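Local atomic coordinates of vacuolar-sorting protein BRO1 (Saccharomyces cerevisiae, PDB entry 1ZB1), a protein that sorts cargo into the intralumenal vesicles of multivesicular bodies and recruits the DOA4 deubiquitinase to endosomes, the chain here being its N-terminal Bro1 domain. Residues A[9-14]-A[245-250]; A[120-125]-A[164-169]; A[219-224]-A[340-345]; A[263-268]-A[311-316]. All coordinates share one frame; numbering follows the deposited sequence.

Contacts 1 and 2 are buried, contact 3 is partly so, and contact 4 lies on the surface, about 35 Å from the centre of the chain. Contacts 1 and 4 share helix 242-269, and contact 3 uses the preceding helix 208-230, which touches contact 1 where Val248 meets Phe222. Contact 2 sits on the opposite side of the chain's centre from contact 4, their centres about 50 Å apart. The chemistry follows the place: the two buried contacts pair an aromatic ring with small side chains beside a bridging water, contact 3 is a thin van der Waals touch, each time a carbon against a polar side-chain atom, and contact 4 relies on a lysine-glutamate pair.

Contact 1: A[9-14]-A[245-250]; sequences YLFDLK and KTTVTC
A single water joins Tyr9 to Thr247, lying 2.8 Å from Tyr9 OH. On the helix side the same water is 2.5 Å from Thr247 OG1, a short bond, and no direct hydrogen bond links the two segments. Thr247 uses both of its branches here: OG1 lies anti to the carbonyl carbon (chi1 -66°) and takes the water, while CG2 faces the two rings of 9-14. Phe11 supplies most of the apolar contact, meeting the helix with its far rim. The methyl Thr247 CG2 is 3.8 Å from Phe11 CE1, near the plane of the ring at its edge. On the next carbon round the rim but one, Phe11 CE2 comes within 3.8 Å of Val248 CG2, again at the edge and in plane, so the ring points into the angle between two successive helix residues. This is how the extended N-terminal chain, ahead of helix 23-34, packs on helix 242-269 in the largely helical Bro1 domain, whose family belongs with the TPR-like folds. Tyr9 swings its ring toward the same threonine, with CG opposite the backbone N (chi1 -174°), and Tyr9 CD2 stops 4.0 Å from Thr247 CG2 at an oblique angle. Phe11 CE1 also lies in plane at the edge of the Tyr9 ring, and Thr247 CG2 touches both rings. Trp244 stacks on the Phe11 ring, and the edge-to-face partner of Tyr9 is Phe300. The backbone is held as well, Tyr9 O by Lys251 and Phe11 N by Glu189.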
loop_
_atom_site.group_PDB
_atom_site.type_symbol
_atom_site.label_atom_id
_atom_site.label_comp_id
_atom_site.label_asym_id
_atom_site.label_seq_id
_atom_site.Cartn_x
_atom_site.Cartn_y
_atom_site.Cartn_z
ATOM N N TYR A 9 -7.546 7.832 -7.914
ATOM C CA TYR A 9 -7.823 8.294 -6.561
ATOM C C TYR A 9 -7.001 7.440 -5.590
ATOM O O TYR A 9 -7.326 6.273 -5.363
ATOM C CB TYR A 9 -9.310 8.126 -6.250
ATOM C CG TYR A 9 -9.728 8.701 -4.919
ATOM C CD1 TYR A 9 -10.254 9.988 -4.833
ATOM C CD2 TYR A 9 -9.588 7.964 -3.742
ATOM C CE1 TYR A 9 -10.635 10.531 -3.604
ATOM C CE2 TYR A 9 -9.967 8.497 -2.508
ATOM C CZ TYR A 9 -10.490 9.780 -2.450
ATOM O OH TYR A 9 -10.878 10.313 -1.246
ATOM N N LEU A 10 -5.947 8.016 -5.023
ATOM C CA LEU A 10 -5.086 7.289 -4.090
ATOM C C LEU A 10 -5.270 7.743 -2.641
ATOM O O LEU A 10 -5.322 8.944 -2.360
ATOM C CB LEU A 10 -3.615 7.463 -4.492
ATOM C CG LEU A 10 -3.259 6.994 -5.909
ATOM C CD1 LEU A 10 -1.785 7.260 -6.178
ATOM C CD2 LEU A 10 -3.574 5.516 -6.060
ATOM N N PHE A 11 -5.373 6.781 -1.728
ATOM C CA PHE A 11 -5.539 7.085 -0.310
ATOM C C PHE A 11 -4.255 7.699 0.236
ATOM O O PHE A 11 -3.154 7.266 -0.108
ATOM C CB PHE A 11 -5.875 5.818 0.492
ATOM C CG PHE A 11 -7.238 5.245 0.198
ATOM C CD1 PHE A 11 -8.237 6.028 -0.377
ATOM C CD2 PHE A 11 -7.531 3.921 0.528
ATOM C CE1 PHE A 11 -9.511 5.503 -0.623
ATOM C CE2 PHE A 11 -8.799 3.384 0.289
ATOM C CZ PHE A 11 -9.792 4.182 -0.290
ATOM N N ASP A 12 -4.399 8.705 1.089
ATOM C CA ASP A 12 -3.240 9.376 1.672
ATOM C C ASP A 12 -2.926 8.757 3.035
ATOM O O ASP A 12 -3.640 8.998 4.013
ATOM C CB ASP A 12 -3.534 10.868 1.827
ATOM C CG ASP A 12 -2.275 11.702 1.907
ATOM O OD1 ASP A 12 -1.548 11.777 0.890
ATOM O OD2 ASP A 12 -2.008 12.278 2.987
ATOM N N LEU A 13 -1.868 7.951 3.096
ATOM C CA LEU A 13 -1.481 7.304 4.349
ATOM C C LEU A 13 -0.695 8.265 5.251
ATOM O O LEU A 13 -0.085 9.228 4.775
ATOM C CB LEU A 13 -0.664 6.036 4.060
ATOM C CG LEU A 13 -1.370 4.985 3.186
ATOM C CD1 LEU A 13 -0.518 3.732 3.084
ATOM C CD2 LEU A 13 -2.724 4.635 3.780
ATOM N N LYS A 14 -0.715 8.006 6.555
ATOM C CA LYS A 14 -0.036 8.879 7.512
ATOM C C LYS A 14 1.223 8.293 8.119
ATOM O O LYS A 14 1.290 7.096 8.402
ATOM C CB LYS A 14 -1.002 9.253 8.641
ATOM C CG LYS A 14 -2.235 10.007 8.163
ATOM C CD LYS A 14 -1.841 11.342 7.555
ATOM C CE LYS A 14 -3.058 12.136 7.112
ATOM N NZ LYS A 14 -2.678 13.438 6.496
ATOM N N LYS A 245 -13.791 3.759 3.611
ATOM C CA LYS A 245 -14.788 2.701 3.517
ATOM C C LYS A 245 -15.722 2.827 2.310
ATOM O O LYS A 245 -15.920 1.864 1.569
ATOM C CB LYS A 245 -15.611 2.649 4.806
ATOM C CG LYS A 245 -16.413 1.371 4.977
ATOM C CD LYS A 245 -17.131 1.348 6.317
ATOM C CE LYS A 245 -17.790 0.005 6.562
ATOM N NZ LYS A 245 -18.743 -0.328 5.470
ATOM N N THR A 246 -16.288 4.011 2.104
ATOM C CA THR A 246 -17.214 4.204 0.995
ATOM C C THR A 246 -16.544 4.106 -0.372
ATOM O O THR A 246 -17.132 3.589 -1.319
ATOM C CB THR A 246 -17.948 5.560 1.108
ATOM O OG1 THR A 246 -17.004 6.635 1.029
ATOM C CG2 THR A 246 -18.682 5.647 2.438
ATOM N N THR A 247 -15.310 4.588 -0.473
ATOM C CA THR A 247 -14.592 4.545 -1.744
ATOM C C THR A 247 -14.172 3.126 -2.142
ATOM O O THR A 247 -14.165 2.779 -3.323
ATOM C CB THR A 247 -13.370 5.478 -1.692
ATOM O OG1 THR A 247 -13.829 6.829 -1.576
ATOM C CG2 THR A 247 -12.523 5.343 -2.948
ATOM N N VAL A 248 -13.831 2.304 -1.156
ATOM C CA VAL A 248 -13.439 0.928 -1.423
ATOM C C VAL A 248 -14.657 0.177 -1.967
ATOM O O VAL A 248 -14.559 -0.589 -2.931
ATOM C CB VAL A 248 -12.923 0.243 -0.129
ATOM C CG1 VAL A 248 -12.882 -1.269 -0.311
ATOM C CG2 VAL A 248 -11.526 0.764 0.209
ATOM N N THR A 249 -15.811 0.410 -1.352
ATOM C CA THR A 249 -17.040 -0.244 -1.785
ATOM C C THR A 249 -17.424 0.193 -3.199
ATOM O O THR A 249 -17.850 -0.621 -4.015
ATOM C CB THR A 249 -18.204 0.069 -0.819
ATOM O OG1 THR A 249 -17.889 -0.449 0.480
ATOM C CG2 THR A 249 -19.498 -0.568 -1.316
ATOM N N CYS A 250 -17.267 1.476 -3.489
ATOM C CA CYS A 250 -17.596 1.985 -4.811
ATOM C C CYS A 250 -16.705 1.306 -5.859
ATOM O O CYS A 250 -17.194 0.780 -6.868
ATOM C CB CYS A 250 -17.394 3.499 -4.853
ATOM S SG CYS A 250 -17.904 4.270 -6.407
HETATM O O HOH W 1 -12.314 8.177 -0.057
#

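Contact 2: A[120-125]-A[164-169]; sequences FEKSCT and ENFLNS
Helix 118-139 passes the point where the chain leaves helix 146-165, the backbones being closest at Ser123 and Phe166, whose CA atoms are 7.1 Å apart. Phe166 is the first residue to abandon helical phi/psi, and its side chain turns to the neighbouring helix. There it lays one ring face over Ser123: the CB carbon sits 3.9 Å from the centroid of the Phe166 ring and only 12° off its normal, a CH-pi contact almost directly above the middle. Lys122 approaches the same ring differently, at the edge, with Lys122 CE 4.3 Å from Phe166 CZ. Its ammonium group goes on to a salt bridge with Glu80 and a cation-pi contact with Tyr83. Ser123 OG, set between the backbone N and the carbonyl carbon (chi1 61°), gives its proton to the backbone behind it, Ala119 O being the stronger acceptor. It also accepts from a water, 2.8 Å from Ser123 OG, that continues to Ser169 OG at 2.6 Å. That water lies in the plane of the Phe120 ring, at its edge. The start of one helix packs beside the exit of the next, as in an antiparallel helical hairpin, consistent with the TPR-like family to which the Bro1 domain belongs.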
loop_
_atom_site.group_PDB
_atom_site.type_symbol
_atom_site.label_atom_id
_atom_site.label_comp_id
_atom_site.label_asym_id
_atom_site.label_seq_id
_atom_site.Cartn_x
_atom_site.Cartn_y
_atom_site.Cartn_z
ATOM N N PHE A 120 10.992 -2.591 18.140
ATOM C CA PHE A 120 10.077 -1.448 18.161
ATOM C C PHE A 120 10.599 -0.367 17.201
ATOM O O PHE A 120 9.862 0.111 16.336
ATOM C CB PHE A 120 9.968 -0.885 19.589
ATOM C CG PHE A 120 8.989 0.261 19.733
ATOM C CD1 PHE A 120 7.668 0.130 19.309
ATOM C CD2 PHE A 120 9.381 1.459 20.329
ATOM C CE1 PHE A 120 6.745 1.171 19.474
ATOM C CE2 PHE A 120 8.463 2.512 20.502
ATOM C CZ PHE A 120 7.145 2.362 20.072
ATOM N N GLU A 121 11.871 0.000 17.344
ATOM C CA GLU A 121 12.478 1.027 16.483
ATOM C C GLU A 121 12.437 0.580 15.008
ATOM O O GLU A 121 12.135 1.381 14.121
ATOM C CB GLU A 121 13.925 1.316 16.932
ATOM C CG GLU A 121 14.666 2.393 16.106
ATOM C CD GLU A 121 14.337 3.829 16.513
ATOM O OE1 GLU A 121 13.222 4.088 17.002
ATOM O OE2 GLU A 121 15.205 4.712 16.328
ATOM N N LYS A 122 12.704 -0.702 14.760
ATOM C CA LYS A 122 12.674 -1.259 13.407
ATOM C C LYS A 122 11.278 -1.231 12.788
ATOM O O LYS A 122 11.087 -0.720 11.684
ATOM C CB LYS A 122 13.160 -2.718 13.408
ATOM C CG LYS A 122 14.665 -2.895 13.435
ATOM C CD LYS A 122 15.055 -4.341 13.759
ATOM C CE LYS A 122 14.407 -5.342 12.806
ATOM N NZ LYS A 122 14.867 -6.739 13.060
ATOM N N SER A 123 10.303 -1.799 13.494
ATOM C CA SER A 123 8.939 -1.857 12.985
ATOM C C SER A 123 8.375 -0.476 12.657
ATOM O O SER A 123 7.734 -0.295 11.614
ATOM C CB SER A 123 8.021 -2.583 13.989
ATOM O OG SER A 123 7.969 -1.913 15.235
ATOM N N CYS A 124 8.612 0.497 13.532
ATOM C CA CYS A 124 8.098 1.845 13.294
ATOM C C CYS A 124 8.763 2.486 12.068
ATOM O O CYS A 124 8.101 3.137 11.256
ATOM C CB CYS A 124 8.297 2.715 14.534
ATOM S SG CYS A 124 7.168 2.296 15.905
ATOM N N THR A 125 10.068 2.297 11.941
ATOM C CA THR A 125 10.798 2.832 10.802
ATOM C C THR A 125 10.288 2.194 9.492
ATOM O O THR A 125 10.076 2.886 8.495
ATOM C CB THR A 125 12.315 2.561 10.951
ATOM O OG1 THR A 125 12.837 3.340 12.035
ATOM C CG2 THR A 125 13.051 2.921 9.665
ATOM N N GLU A 164 3.411 -9.973 8.947
ATOM C CA GLU A 164 3.857 -11.340 9.199
ATOM C C GLU A 164 5.038 -11.470 10.161
ATOM O O GLU A 164 5.299 -12.564 10.667
ATOM C CB GLU A 164 4.222 -12.022 7.876
ATOM C CG GLU A 164 3.133 -11.950 6.824
ATOM C CD GLU A 164 3.485 -12.709 5.558
ATOM O OE1 GLU A 164 4.666 -12.688 5.152
ATOM O OE2 GLU A 164 2.574 -13.317 4.959
ATOM N N ASN A 165 5.737 -10.370 10.440
ATOM C CA ASN A 165 6.910 -10.444 11.313
ATOM C C ASN A 165 6.905 -9.756 12.679
ATOM O O ASN A 165 7.747 -10.069 13.515
ATOM C CB ASN A 165 8.142 -10.000 10.522
ATOM C CG ASN A 165 8.539 -11.016 9.471
ATOM O OD1 ASN A 165 9.247 -11.984 9.765
ATOM N ND2 ASN A 165 8.063 -10.819 8.243
ATOM N N PHE A 166 5.995 -8.819 12.917
ATOM C CA PHE A 166 5.946 -8.157 14.222
ATOM C C PHE A 166 4.544 -8.352 14.790
ATOM O O PHE A 166 3.580 -7.768 14.297
ATOM C CB PHE A 166 6.288 -6.674 14.076
ATOM C CG PHE A 166 7.634 -6.429 13.455
ATOM C CD1 PHE A 166 7.760 -6.254 12.080
ATOM C CD2 PHE A 166 8.783 -6.395 14.243
ATOM C CE1 PHE A 166 9.013 -6.045 11.498
ATOM C CE2 PHE A 166 10.039 -6.188 13.671
ATOM C CZ PHE A 166 10.154 -6.013 12.294
ATOM N N LEU A 167 4.441 -9.156 15.848
ATOM C CA LEU A 167 3.137 -9.503 16.417
ATOM C C LEU A 167 2.603 -8.891 17.717
ATOM O O LEU A 167 1.393 -8.925 17.949
ATOM C CB LEU A 167 3.060 -11.028 16.546
ATOM C CG LEU A 167 3.479 -11.840 15.313
ATOM C CD1 LEU A 167 3.492 -13.318 15.669
ATOM C CD2 LEU A 167 2.530 -11.568 14.145
ATOM N N ASN A 168 3.460 -8.349 18.574
ATOM C CA ASN A 168 2.960 -7.791 19.834
ATOM C C ASN A 168 3.340 -6.326 20.057
ATOM O O ASN A 168 3.751 -5.937 21.156
ATOM C CB ASN A 168 3.466 -8.640 21.007
ATOM C CG ASN A 168 2.964 -10.074 20.953
ATOM O OD1 ASN A 168 1.779 -10.339 21.164
ATOM N ND2 ASN A 168 3.864 -11.007 20.659
ATOM N N SER A 169 3.192 -5.515 19.016
ATOM C CA SER A 169 3.532 -4.101 19.100
ATOM C C SER A 169 2.593 -3.344 20.023
ATOM O O SER A 169 1.402 -3.650 20.099
ATOM C CB SER A 169 3.475 -3.455 17.709
ATOM O OG SER A 169 3.735 -2.061 17.783
HETATM O O HOH W 2 6.296 -2.390 17.418
#

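Contact 3: A[219-224]-A[340-345]; sequences CNLFQK and ALDAIK
This is a sparse van der Waals contact, partly buried, in which the extended chain between helices 303-322 and 349-371 brushes past helix 208-230, with no hydrogen bond between the two segments. Asn220 and Ala340 make the nearest touch: the methyl Ala340 CB is 3.5 Å from Asn220 ND2. One residue along the helix, Leu221 CD1 comes no nearer than 4.5 Å to Asp342 OD2, a loose approach. Asp342 is set by its own backbone in an Asx turn, where Ile344 N donates to Asp342 OD1 at 3.1 Å with an N-H...O angle of 160°. The donor arrives on the anti side of OD1, 24° out of the carboxylate plane. His187 bonds to the same oxygen, so OD1 has two partners that fix the rotation of the group. Within the largely helical Bro1 domain, 340-345 belongs to the loop leading to helix 349-371 and runs along helices 208-230 and 176-198. Gln191 of helix 176-198 bonds to Ala343 N and touches both Leu221 and Asp342, and Leu341 pairs through its backbone with Lys213. Lys224 NZ remains 6.1 Å from Asp342 OD2, too far for a salt bridge, though its charge may still favour the ionised carboxylate.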
loop_
_atom_site.group_PDB
_atom_site.type_symbol
_atom_site.label_atom_id
_atom_site.label_comp_id
_atom_site.label_asym_id
_atom_site.label_seq_id
_atom_site.Cartn_x
_atom_site.Cartn_y
_atom_site.Cartn_z
ATOM N N CYS A 219 -11.323 -5.711 -8.811
ATOM C CA CYS A 219 -12.522 -5.862 -8.002
ATOM C C CYS A 219 -12.248 -6.799 -6.828
ATOM O O CYS A 219 -12.515 -6.452 -5.678
ATOM C CB CYS A 219 -13.670 -6.424 -8.852
ATOM S SG CYS A 219 -15.042 -7.077 -7.872
ATOM N N ASN A 220 -11.704 -7.978 -7.115
ATOM C CA ASN A 220 -11.416 -8.948 -6.060
ATOM C C ASN A 220 -10.489 -8.374 -4.983
ATOM O O ASN A 220 -10.671 -8.632 -3.796
ATOM C CB ASN A 220 -10.800 -10.227 -6.641
ATOM C CG ASN A 220 -11.754 -10.974 -7.574
ATOM O OD1 ASN A 220 -12.978 -10.875 -7.446
ATOM N ND2 ASN A 220 -11.192 -11.738 -8.502
ATOM N N LEU A 221 -9.493 -7.602 -5.401
ATOM C CA LEU A 221 -8.560 -6.995 -4.460
ATOM C C LEU A 221 -9.259 -6.005 -3.519
ATOM O O LEU A 221 -9.034 -6.020 -2.305
ATOM C CB LEU A 221 -7.433 -6.300 -5.228
ATOM C CG LEU A 221 -6.116 -7.059 -5.451
ATOM C CD1 LEU A 221 -6.295 -8.554 -5.243
ATOM C CD2 LEU A 221 -5.596 -6.751 -6.849
ATOM N N PHE A 222 -10.101 -5.137 -4.065
ATOM C CA PHE A 222 -10.806 -4.187 -3.212
ATOM C C PHE A 222 -11.831 -4.927 -2.347
ATOM O O PHE A 222 -12.208 -4.452 -1.278
ATOM C CB PHE A 222 -11.461 -3.089 -4.058
ATOM C CG PHE A 222 -10.508 -1.989 -4.446
ATOM C CD1 PHE A 222 -10.015 -1.108 -3.481
ATOM C CD2 PHE A 222 -10.072 -1.853 -5.762
ATOM C CE1 PHE A 222 -9.099 -0.106 -3.821
ATOM C CE2 PHE A 222 -9.158 -0.857 -6.116
ATOM C CZ PHE A 222 -8.670 0.020 -5.142
ATOM N N GLN A 223 -12.253 -6.102 -2.806
ATOM C CA GLN A 223 -13.202 -6.936 -2.067
ATOM C C GLN A 223 -12.561 -7.334 -0.727
ATOM O O GLN A 223 -13.240 -7.448 0.290
ATOM C CB GLN A 223 -13.533 -8.191 -2.887
ATOM C CG GLN A 223 -14.530 -9.155 -2.253
ATOM C CD GLN A 223 -15.908 -8.551 -2.079
ATOM O OE1 GLN A 223 -16.182 -7.877 -1.085
ATOM N NE2 GLN A 223 -16.781 -8.778 -3.055
ATOM N N LYS A 224 -11.247 -7.541 -0.739
ATOM C CA LYS A 224 -10.506 -7.911 0.469
ATOM C C LYS A 224 -10.551 -6.798 1.512
ATOM O O LYS A 224 -10.725 -7.061 2.703
ATOM C CB LYS A 224 -9.039 -8.199 0.143
ATOM C CG LYS A 224 -8.761 -9.474 -0.628
ATOM C CD LYS A 224 -7.248 -9.629 -0.798
ATOM C CE LYS A 224 -6.869 -10.883 -1.574
ATOM N NZ LYS A 224 -5.387 -10.939 -1.791
ATOM N N ALA A 340 -10.062 -13.737 -13.365
ATOM C CA ALA A 340 -9.215 -12.644 -12.891
ATOM C C ALA A 340 -7.722 -12.829 -13.158
ATOM O O ALA A 340 -7.195 -13.939 -13.081
ATOM C CB ALA A 340 -9.449 -12.425 -11.399
ATOM N N LEU A 341 -7.049 -11.724 -13.467
ATOM C CA LEU A 341 -5.614 -11.733 -13.728
ATOM C C LEU A 341 -4.907 -10.687 -12.859
ATOM O O LEU A 341 -5.030 -9.486 -13.101
ATOM C CB LEU A 341 -5.340 -11.440 -15.205
ATOM C CG LEU A 341 -3.862 -11.424 -15.615
ATOM C CD1 LEU A 341 -3.272 -12.807 -15.423
ATOM C CD2 LEU A 341 -3.718 -10.980 -17.063
ATOM N N ASP A 342 -4.180 -11.158 -11.847
ATOM C CA ASP A 342 -3.424 -10.303 -10.923
ATOM C C ASP A 342 -2.076 -9.977 -11.576
ATOM O O ASP A 342 -1.245 -10.867 -11.751
ATOM C CB ASP A 342 -3.183 -11.059 -9.613
ATOM C CG ASP A 342 -2.661 -10.166 -8.497
ATOM O OD1 ASP A 342 -2.026 -9.130 -8.785
ATOM O OD2 ASP A 342 -2.881 -10.517 -7.324
ATOM N N ALA A 343 -1.849 -8.711 -11.916
ATOM C CA ALA A 343 -0.606 -8.309 -12.579
ATOM C C ALA A 343 0.519 -7.816 -11.661
ATOM O O ALA A 343 1.597 -7.465 -12.140
ATOM C CB ALA A 343 -0.910 -7.235 -13.619
ATOM N N ILE A 344 0.277 -7.792 -10.356
ATOM C CA ILE A 344 1.281 -7.302 -9.420
ATOM C C ILE A 344 2.080 -8.397 -8.718
ATOM O O ILE A 344 1.533 -9.201 -7.962
ATOM C CB ILE A 344 0.631 -6.366 -8.350
ATOM C CG1 ILE A 344 0.237 -5.030 -8.988
ATOM C CG2 ILE A 344 1.614 -6.082 -7.217
ATOM C CD1 ILE A 344 -0.771 -5.136 -10.079
ATOM N N LYS A 345 3.380 -8.412 -8.979
ATOM C CA LYS A 345 4.282 -9.382 -8.371
ATOM C C LYS A 345 5.147 -8.628 -7.368
ATOM O O LYS A 345 6.037 -7.871 -7.754
ATOM C CB LYS A 345 5.168 -10.027 -9.441
ATOM C CG LYS A 345 4.401 -10.762 -10.533
ATOM C CD LYS A 345 5.350 -11.349 -11.572
ATOM C CE LYS A 345 4.596 -12.083 -12.675
ATOM N NZ LYS A 345 5.528 -12.700 -13.664
#

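Contact 4: A[263-268]-A[311-316]; sequences HGLHLE and EKKQKE
Two bends in the Lys313 side chain, at chi2 (65°) and chi4 (59°), carry its ammonium group across to Glu268, which reaches out from the other helix with CG opposite the backbone N (chi1 164°) and the chain extended beyond. The two side chains come from opposite directions and meet in a salt bridge. In the model Lys313 NZ lies 2.6 Å from Glu268 OE1 and equally close to OE2, a forked placement that crowds the carboxylate carbon, so the exact position of the nitrogen is doubtful although the pairing of charges is plain. Leu265 covers the aliphatic part of the lysine: Leu265 CD2 is 3.9 Å from Lys313 CE and also touches CG, the two side chains crossing at a slant. The segments 263-268 and 311-316 run in roughly the same direction, with Leu265 and Lys313 the nearest pair of residues at 9.0 Å between their CA atoms. Helix 275-290 comes between them in sequence and packs on both, taking Leu267 from one and Gln314, through Leu280, from the other; like-directed segments with the intervening helix against both are consistent with the TPR-like family. Glu316, one turn beyond Lys313, adds a long ion pair, 3.9 Å between Glu316 OE2 and Lys313 NZ, with the same reserve about the nitrogen. The two acids are themselves close, Glu268 OE2 to Glu316 OE2 being 5.1 Å, and the lysine between them probably offsets their repulsion.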
loop_
_atom_site.group_PDB
_atom_site.type_symbol
_atom_site.label_atom_id
_atom_site.label_comp_id
_atom_site.label_asym_id
_atom_site.label_seq_id
_atom_site.Cartn_x
_atom_site.Cartn_y
_atom_site.Cartn_z
ATOM N N HIS A 263 -16.054 -7.845 -21.134
ATOM C CA HIS A 263 -16.272 -9.231 -21.524
ATOM C C HIS A 263 -17.431 -9.259 -22.522
ATOM O O HIS A 263 -17.490 -10.117 -23.408
ATOM C CB HIS A 263 -16.600 -10.097 -20.306
ATOM C CG HIS A 263 -16.842 -11.536 -20.638
ATOM N ND1 HIS A 263 -18.104 -12.088 -20.691
ATOM C CD2 HIS A 263 -15.983 -12.532 -20.962
ATOM C CE1 HIS A 263 -18.012 -13.361 -21.032
ATOM N NE2 HIS A 263 -16.736 -13.656 -21.203
ATOM N N GLY A 264 -18.346 -8.305 -22.372
ATOM C CA GLY A 264 -19.485 -8.216 -23.268
ATOM C C GLY A 264 -19.034 -7.773 -24.646
ATOM O O GLY A 264 -19.486 -8.316 -25.653
ATOM N N LEU A 265 -18.145 -6.784 -24.695
ATOM C CA LEU A 265 -17.631 -6.293 -25.968
ATOM C C LEU A 265 -16.904 -7.424 -26.694
ATOM O O LEU A 265 -16.830 -7.444 -27.922
ATOM C CB LEU A 265 -16.677 -5.117 -25.749
ATOM C CG LEU A 265 -17.297 -3.822 -25.216
ATOM C CD1 LEU A 265 -16.229 -2.749 -25.126
ATOM C CD2 LEU A 265 -18.424 -3.368 -26.137
ATOM N N HIS A 266 -16.373 -8.365 -25.921
ATOM C CA HIS A 266 -15.673 -9.511 -26.483
ATOM C C HIS A 266 -16.691 -10.491 -27.060
ATOM O O HIS A 266 -16.512 -11.009 -28.163
ATOM C CB HIS A 266 -14.829 -10.194 -25.402
ATOM C CG HIS A 266 -14.450 -11.603 -25.732
ATOM N ND1 HIS A 266 -15.039 -12.692 -25.125
ATOM C CD2 HIS A 266 -13.575 -12.104 -26.637
ATOM C CE1 HIS A 266 -14.544 -13.802 -25.642
ATOM N NE2 HIS A 266 -13.655 -13.473 -26.563
ATOM N N LEU A 267 -17.759 -10.740 -26.308
ATOM C CA LEU A 267 -18.807 -11.651 -26.749
ATOM C C LEU A 267 -19.419 -11.175 -28.064
ATOM O O LEU A 267 -19.757 -11.984 -28.928
ATOM C CB LEU A 267 -19.892 -11.767 -25.676
ATOM C CG LEU A 267 -19.442 -12.396 -24.356
ATOM C CD1 LEU A 267 -20.602 -12.417 -23.375
ATOM C CD2 LEU A 267 -18.936 -13.803 -24.610
ATOM N N GLU A 268 -19.559 -9.862 -28.211
ATOM C CA GLU A 268 -20.113 -9.286 -29.432
ATOM C C GLU A 268 -19.119 -9.495 -30.564
ATOM O O GLU A 268 -19.498 -9.646 -31.725
ATOM C CB GLU A 268 -20.363 -7.786 -29.259
ATOM C CG GLU A 268 -20.578 -7.059 -30.579
ATOM C CD GLU A 268 -20.757 -5.568 -30.412
ATOM O OE1 GLU A 268 -19.994 -4.958 -29.633
ATOM O OE2 GLU A 268 -21.652 -5.002 -31.071
ATOM N N GLU A 311 -25.801 1.831 -21.848
ATOM C CA GLU A 311 -27.143 1.829 -22.410
ATOM C C GLU A 311 -27.087 1.910 -23.928
ATOM O O GLU A 311 -27.799 1.190 -24.624
ATOM C CB GLU A 311 -27.958 2.998 -21.846
ATOM C CG GLU A 311 -28.346 2.811 -20.386
ATOM C CD GLU A 311 -29.184 3.955 -19.836
ATOM O OE1 GLU A 311 -29.654 3.835 -18.684
ATOM O OE2 GLU A 311 -29.367 4.965 -20.550
ATOM N N LYS A 312 -26.226 2.786 -24.429
ATOM C CA LYS A 312 -26.059 2.970 -25.860
ATOM C C LYS A 312 -25.725 1.632 -26.522
ATOM O O LYS A 312 -26.365 1.230 -27.496
ATOM C CB LYS A 312 -24.943 3.985 -26.106
ATOM C CG LYS A 312 -25.035 4.718 -27.433
ATOM C CD LYS A 312 -24.303 6.052 -27.352
ATOM C CE LYS A 312 -24.878 6.920 -26.233
ATOM N NZ LYS A 312 -24.217 8.253 -26.119
ATOM N N LYS A 313 -24.731 0.937 -25.979
ATOM C CA LYS A 313 -24.318 -0.354 -26.516
ATOM C C LYS A 313 -25.421 -1.384 -26.309
ATOM O O LYS A 313 -25.696 -2.206 -27.182
ATOM C CB LYS A 313 -23.042 -0.832 -25.820
ATOM C CG LYS A 313 -22.252 -1.844 -26.624
ATOM C CD LYS A 313 -21.717 -1.197 -27.896
ATOM C CE LYS A 313 -21.001 -2.202 -28.768
ATOM N NZ LYS A 313 -21.922 -3.304 -29.130
ATOM N N GLN A 314 -26.051 -1.330 -25.142
ATOM C CA GLN A 314 -27.131 -2.245 -24.796
ATOM C C GLN A 314 -28.250 -2.161 -25.840
ATOM O O GLN A 314 -28.859 -3.173 -26.190
ATOM C CB GLN A 314 -27.671 -1.885 -23.408
ATOM C CG GLN A 314 -27.861 -3.066 -22.461
ATOM C CD GLN A 314 -27.862 -2.642 -20.993
ATOM O OE1 GLN A 314 -28.105 -3.454 -20.096
ATOM N NE2 GLN A 314 -27.585 -1.364 -20.745
ATOM N N LYS A 315 -28.509 -0.953 -26.333
ATOM C CA LYS A 315 -29.548 -0.731 -27.338
ATOM C C LYS A 315 -29.227 -1.482 -28.625
ATOM O O LYS A 315 -29.980 -2.356 -29.053
ATOM C CB LYS A 315 -29.670 0.759 -27.668
ATOM C CG LYS A 315 -30.048 1.656 -26.505
ATOM C CD LYS A 315 -30.147 3.105 -26.967
ATOM C CE LYS A 315 -30.420 4.056 -25.811
ATOM N NZ LYS A 315 -30.568 5.465 -26.277
ATOM N N GLU A 316 -28.103 -1.120 -29.237
ATOM C CA GLU A 316 -27.644 -1.721 -30.485
ATOM C C GLU A 316 -27.762 -3.240 -30.490
ATOM O O GLU A 316 -28.332 -3.822 -31.413
ATOM C CB GLU A 316 -26.193 -1.309 -30.746
ATOM C CG GLU A 316 -25.995 0.202 -30.776
ATOM C CD GLU A 316 -24.534 0.612 -30.874
ATOM O OE1 GLU A 316 -24.265 1.834 -30.845
ATOM O OE2 GLU A 316 -23.658 -0.278 -30.979
#